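Local coordinates for protein putative Scyalone Dehydratase (Novosphingobium aromaticivorans DSM 12444, PDB 3EF8) that is of unknown function but, as a putative scytalone dehydratase of the SnoaL-like, NTF2-like family, probably acts as a lyase on a small molecule, at residues I13-D25 / T70-V82. Numbering follows the deposited sequence.
Sequences IERMMFDYSYHLD and TSHHNSNICIDFV
With CG set opposite the carbonyl carbon in both D25 (chi1 -72°) and H72 (chi1 -73°), carboxylate and imidazole come together where helix 13-25 ends over strand 70-81. H72 ND1 donates to D25 OD1 at 2.7 Å on the syn side, the oxygen lying near the ring plane. T70 OG1 reaches the same OD1 from the anti side, also at 2.7 Å, while OD2 takes the backbone N of H72 through its syn lone pair (3.0 Å). L24 CD2 sits over a face of the H72 ring, 3.6 Å from its centroid, a CH-pi contact. S21 OG donates to N74 OD1 at 2.7 Å, and water 2 bridges S21 OG and N74 ND2. Helix and strand run nearly antiparallel (169°), and farther along apolar side chains pack between them: F18 CE1 meets I77 CD1 at 3.6 Å, and I13 CG2 meets I79 CD1 at 3.9 Å. A leucine in place of D25 would probably leave H72 ND1 and T70 OG1 without the oxygen they share, and H72 N without its acceptor. In this helix-on-sheet packing of the NTF2-like cone, three donors fix the carboxylate, which with L24 CD2 probably holds the imidazole; ND1 carries the proton given to OD1.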
loop_
_atom_site.group_PDB
_atom_site.type_symbol
_atom_site.label_atom_id
_atom_site.label_comp_id
_atom_site.label_asym_id
_atom_site.label_seq_id
_atom_site.Cartn_x
_atom_site.Cartn_y
_atom_site.Cartn_z
ATOM N N ILE A 13 9.782 -4.232 -12.243
ATOM C CA ILE A 13 9.604 -2.782 -12.156
ATOM C C ILE A 13 9.168 -2.434 -10.720
ATOM O O ILE A 13 9.702 -1.522 -10.098
ATOM C CB ILE A 13 8.604 -2.254 -13.219
ATOM C CG1 ILE A 13 9.268 -2.354 -14.603
ATOM C CG2 ILE A 13 8.127 -0.817 -12.865
ATOM C CD1 ILE A 13 8.233 -2.235 -15.714
ATOM N N GLU A 14 8.180 -3.165 -10.219
ATOM C CA GLU A 14 7.691 -2.899 -8.847
ATOM C C GLU A 14 8.842 -3.099 -7.869
ATOM O O GLU A 14 9.058 -2.248 -6.967
ATOM C CB GLU A 14 6.549 -3.828 -8.515
ATOM C CG GLU A 14 5.248 -3.475 -9.217
ATOM C CD GLU A 14 4.130 -4.441 -9.076
ATOM O OE1 GLU A 14 4.384 -5.617 -8.754
ATOM O OE2 GLU A 14 2.970 -4.024 -9.361
ATOM N N ARG A 15 9.592 -4.196 -8.006
ATOM C CA ARG A 15 10.749 -4.430 -7.149
ATOM C C ARG A 15 11.728 -3.252 -7.162
ATOM O O ARG A 15 12.258 -2.847 -6.109
ATOM C CB ARG A 15 11.457 -5.747 -7.542
ATOM C CG ARG A 15 12.720 -6.057 -6.796
ATOM C CD ARG A 15 12.522 -5.982 -5.280
ATOM N NE ARG A 15 13.709 -6.412 -4.554
ATOM C CZ ARG A 15 14.021 -7.680 -4.293
ATOM N NH1 ARG A 15 13.242 -8.689 -4.661
ATOM N NH2 ARG A 15 15.151 -7.915 -3.645
HETATM N N MSE A 16 11.996 -2.719 -8.344
HETATM C CA MSE A 16 12.945 -1.598 -8.450
HETATM C C MSE A 16 12.397 -0.404 -7.710
HETATM O O MSE A 16 13.134 0.286 -6.976
HETATM C CB MSE A 16 13.235 -1.297 -9.925
HETATM C CG MSE A 16 14.241 -0.237 -10.159
HETATM SE SE MSE A 16 13.588 1.585 -9.989
HETATM C CE MSE A 16 12.700 1.692 -11.772
HETATM N N MSE A 17 11.100 -0.149 -7.864
HETATM C CA MSE A 17 10.469 0.992 -7.206
HETATM C C MSE A 17 10.543 0.843 -5.679
HETATM O O MSE A 17 10.721 1.836 -4.961
HETATM C CB MSE A 17 9.035 1.173 -7.664
HETATM C CG MSE A 17 8.945 1.468 -9.198
HETATM SE SE MSE A 17 7.167 1.474 -9.853
HETATM C CE MSE A 17 6.403 3.048 -8.981
ATOM N N PHE A 18 10.399 -0.384 -5.217
ATOM C CA PHE A 18 10.468 -0.673 -3.793
ATOM C C PHE A 18 11.876 -0.592 -3.302
ATOM O O PHE A 18 12.152 -0.089 -2.191
ATOM C CB PHE A 18 9.877 -2.033 -3.465
ATOM C CG PHE A 18 8.430 -2.195 -3.874
ATOM C CD1 PHE A 18 7.573 -1.096 -3.964
ATOM C CD2 PHE A 18 7.920 -3.451 -4.154
ATOM C CE1 PHE A 18 6.219 -1.253 -4.354
ATOM C CE2 PHE A 18 6.599 -3.623 -4.515
ATOM C CZ PHE A 18 5.751 -2.533 -4.639
ATOM N N ASP A 19 12.820 -1.074 -4.088
ATOM C CA ASP A 19 14.225 -0.925 -3.717
ATOM C C ASP A 19 14.586 0.534 -3.600
ATOM O O ASP A 19 15.319 0.971 -2.701
ATOM C CB ASP A 19 15.142 -1.540 -4.783
ATOM C CG ASP A 19 15.145 -3.061 -4.772
ATOM O OD1 ASP A 19 14.737 -3.728 -3.784
ATOM O OD2 ASP A 19 15.601 -3.637 -5.800
ATOM N N TYR A 20 14.064 1.353 -4.509
ATOM C CA TYR A 20 14.276 2.799 -4.437
ATOM C C TYR A 20 13.802 3.409 -3.115
ATOM O O TYR A 20 14.535 4.092 -2.407
ATOM C CB TYR A 20 13.621 3.541 -5.636
ATOM C CG TYR A 20 13.668 5.048 -5.557
ATOM C CD1 TYR A 20 12.726 5.733 -4.838
ATOM C CD2 TYR A 20 14.660 5.774 -6.187
ATOM C CE1 TYR A 20 12.736 7.135 -4.723
ATOM C CE2 TYR A 20 14.673 7.181 -6.074
ATOM C CZ TYR A 20 13.706 7.820 -5.343
ATOM O OH TYR A 20 13.695 9.209 -5.181
ATOM N N SER A 21 12.572 3.081 -2.741
ATOM C CA SER A 21 11.970 3.624 -1.513
ATOM C C SER A 21 12.709 3.124 -0.283
ATOM O O SER A 21 12.890 3.875 0.680
ATOM C CB SER A 21 10.514 3.266 -1.437
ATOM O OG SER A 21 9.815 4.097 -2.311
ATOM N N TYR A 22 13.151 1.881 -0.347
ATOM C CA TYR A 22 13.963 1.294 0.750
ATOM C C TYR A 22 15.276 2.043 0.927
ATOM O O TYR A 22 15.625 2.505 2.013
ATOM C CB TYR A 22 14.234 -0.189 0.534
ATOM C CG TYR A 22 15.077 -0.830 1.639
ATOM C CD1 TYR A 22 14.556 -1.037 2.907
ATOM C CD2 TYR A 22 16.390 -1.219 1.398
ATOM C CE1 TYR A 22 15.320 -1.574 3.903
ATOM C CE2 TYR A 22 17.166 -1.731 2.389
ATOM C CZ TYR A 22 16.630 -1.953 3.630
ATOM O OH TYR A 22 17.433 -2.536 4.628
ATOM N N HIS A 23 16.021 2.161 -0.161
ATOM C CA HIS A 23 17.280 2.871 -0.079
ATOM C C HIS A 23 17.157 4.351 0.291
ATOM O O HIS A 23 18.007 4.945 0.918
ATOM C CB HIS A 23 18.086 2.663 -1.377
ATOM C CG HIS A 23 18.595 1.267 -1.496
ATOM N ND1 HIS A 23 19.414 0.703 -0.538
ATOM C CD2 HIS A 23 18.362 0.302 -2.412
ATOM C CE1 HIS A 23 19.679 -0.546 -0.868
ATOM N NE2 HIS A 23 19.047 -0.819 -1.997
ATOM N N LEU A 24 16.026 4.936 -0.009
ATOM C CA LEU A 24 15.735 6.304 0.359
ATOM C C LEU A 24 15.516 6.378 1.889
ATOM O O LEU A 24 16.103 7.217 2.567
ATOM C CB LEU A 24 14.481 6.792 -0.401
ATOM C CG LEU A 24 14.035 8.204 -0.090
ATOM C CD1 LEU A 24 15.180 9.264 -0.262
ATOM C CD2 LEU A 24 12.814 8.576 -0.969
ATOM N N ASP A 25 14.674 5.473 2.418
ATOM C CA ASP A 25 14.413 5.452 3.850
ATOM C C ASP A 25 15.675 5.074 4.630
ATOM O O ASP A 25 15.853 5.459 5.799
ATOM C CB ASP A 25 13.299 4.495 4.172
ATOM C CG ASP A 25 11.909 5.001 3.735
ATOM O OD1 ASP A 25 11.762 6.203 3.437
ATOM O OD2 ASP A 25 10.983 4.151 3.610
ATOM N N THR A 70 12.532 8.696 7.404
ATOM C CA THR A 70 11.405 8.769 6.467
ATOM C C THR A 70 10.822 7.368 6.301
ATOM O O THR A 70 11.487 6.351 6.512
ATOM C CB THR A 70 11.804 9.330 5.074
ATOM O OG1 THR A 70 12.771 8.502 4.458
ATOM C CG2 THR A 70 12.414 10.710 5.119
ATOM N N SER A 71 9.550 7.331 5.907
ATOM C CA SER A 71 8.899 6.093 5.571
ATOM C C SER A 71 8.067 6.291 4.308
ATOM O O SER A 71 7.221 7.154 4.265
ATOM C CB SER A 71 8.002 5.660 6.724
ATOM O OG SER A 71 7.538 4.336 6.563
ATOM N N HIS A 72 8.370 5.487 3.287
ATOM C CA HIS A 72 7.681 5.562 2.012
ATOM C C HIS A 72 6.893 4.281 1.765
ATOM O O HIS A 72 7.379 3.179 1.851
ATOM C CB HIS A 72 8.681 5.757 0.883
ATOM C CG HIS A 72 9.275 7.109 0.835
ATOM N ND1 HIS A 72 10.227 7.543 1.742
ATOM C CD2 HIS A 72 9.012 8.168 0.033
ATOM C CE1 HIS A 72 10.517 8.811 1.495
ATOM N NE2 HIS A 72 9.811 9.215 0.449
ATOM N N HIS A 73 5.629 4.510 1.445
ATOM C CA HIS A 73 4.649 3.469 1.220
ATOM C C HIS A 73 4.108 3.685 -0.191
ATOM O O HIS A 73 3.398 4.650 -0.453
ATOM C CB HIS A 73 3.505 3.616 2.249
ATOM C CG HIS A 73 3.998 3.654 3.668
ATOM N ND1 HIS A 73 3.842 2.580 4.525
ATOM C CD2 HIS A 73 4.710 4.589 4.341
ATOM C CE1 HIS A 73 4.457 2.872 5.674
ATOM N NE2 HIS A 73 5.004 4.068 5.577
ATOM N N ASN A 74 4.408 2.761 -1.094
ATOM C CA ASN A 74 4.104 2.900 -2.509
ATOM C C ASN A 74 3.083 1.884 -2.889
ATOM O O ASN A 74 3.292 0.686 -2.619
ATOM C CB ASN A 74 5.361 2.649 -3.321
ATOM C CG ASN A 74 6.473 3.597 -2.951
ATOM O OD1 ASN A 74 7.284 3.348 -2.041
ATOM N ND2 ASN A 74 6.538 4.707 -3.678
ATOM N N SER A 75 1.990 2.333 -3.493
ATOM C CA SER A 75 0.869 1.462 -3.776
ATOM C C SER A 75 0.207 1.889 -5.082
ATOM O O SER A 75 0.598 2.880 -5.720
ATOM C CB SER A 75 -0.170 1.529 -2.647
ATOM O OG SER A 75 -0.774 2.794 -2.548
ATOM N N ASN A 76 -0.819 1.176 -5.476
ATOM C CA ASN A 76 -1.641 1.573 -6.604
ATOM C C ASN A 76 -0.813 1.686 -7.878
ATOM O O ASN A 76 -1.071 2.602 -8.695
ATOM C CB ASN A 76 -2.381 2.902 -6.326
ATOM C CG ASN A 76 -3.371 2.822 -5.182
ATOM O OD1 ASN A 76 -3.022 2.474 -4.072
ATOM N ND2 ASN A 76 -4.606 3.188 -5.453
ATOM N N ILE A 77 0.096 0.748 -8.093
ATOM C CA ILE A 77 1.041 0.789 -9.211
ATOM C C ILE A 77 0.403 0.255 -10.491
ATOM O O ILE A 77 -0.057 -0.860 -10.512
ATOM C CB ILE A 77 2.321 0.045 -8.868
ATOM C CG1 ILE A 77 3.060 0.742 -7.680
ATOM C CG2 ILE A 77 3.268 -0.014 -10.090
ATOM C CD1 ILE A 77 4.201 -0.056 -7.075
ATOM N N CYS A 78 0.352 1.110 -11.512
ATOM C CA CYS A 78 -0.281 0.868 -12.830
ATOM C C CYS A 78 0.805 0.983 -13.878
ATOM O O CYS A 78 1.466 2.002 -13.983
ATOM C CB CYS A 78 -1.326 1.930 -13.043
ATOM S SG CYS A 78 -2.648 1.880 -11.817
ATOM N N ILE A 79 1.012 -0.078 -14.635
ATOM C CA ILE A 79 2.117 -0.163 -15.598
ATOM C C ILE A 79 1.582 -0.391 -16.994
ATOM O O ILE A 79 0.831 -1.308 -17.205
ATOM C CB ILE A 79 3.042 -1.306 -15.223
ATOM C CG1 ILE A 79 3.616 -1.066 -13.796
ATOM C CG2 ILE A 79 4.188 -1.411 -16.281
ATOM C CD1 ILE A 79 4.462 -2.224 -13.258
ATOM N N ASP A 80 2.000 0.471 -17.904
ATOM C CA ASP A 80 1.674 0.350 -19.344
ATOM C C ASP A 80 2.996 0.234 -20.083
ATOM O O ASP A 80 3.782 1.152 -20.091
ATOM C CB ASP A 80 0.931 1.575 -19.850
ATOM C CG ASP A 80 -0.416 1.769 -19.185
ATOM O OD1 ASP A 80 -1.058 0.759 -18.910
ATOM O OD2 ASP A 80 -0.822 2.932 -18.973
ATOM N N PHE A 81 3.198 -0.902 -20.731
ATOM C CA PHE A 81 4.395 -1.118 -21.512
ATOM C C PHE A 81 4.360 -0.410 -22.864
ATOM O O PHE A 81 3.377 -0.544 -23.598
ATOM C CB PHE A 81 4.661 -2.593 -21.716
ATOM C CG PHE A 81 5.095 -3.296 -20.472
ATOM C CD1 PHE A 81 6.425 -3.258 -20.057
ATOM C CD2 PHE A 81 4.174 -3.956 -19.716
ATOM C CE1 PHE A 81 6.823 -3.894 -18.896
ATOM C CE2 PHE A 81 4.555 -4.575 -18.552
ATOM C CZ PHE A 81 5.868 -4.560 -18.145
ATOM N N VAL A 82 5.407 0.352 -23.145
ATOM C CA VAL A 82 5.623 0.873 -24.513
ATOM C C VAL A 82 6.197 -0.274 -25.312
ATOM O O VAL A 82 5.668 -0.652 -26.377
ATOM C CB VAL A 82 6.520 2.086 -24.523
ATOM C CG1 VAL A 82 6.732 2.536 -25.985
ATOM C CG2 VAL A 82 5.877 3.206 -23.702
HETATM O O HOH W 1 0.534 -2.983 -8.899
HETATM O O HOH W 2 8.916 6.476 -3.448
HETATM O O HOH W 3 15.448 8.630 4.853
HETATM O O HOH W 4 10.056 2.213 1.703
HETATM O O HOH W 5 13.949 6.113 7.613
#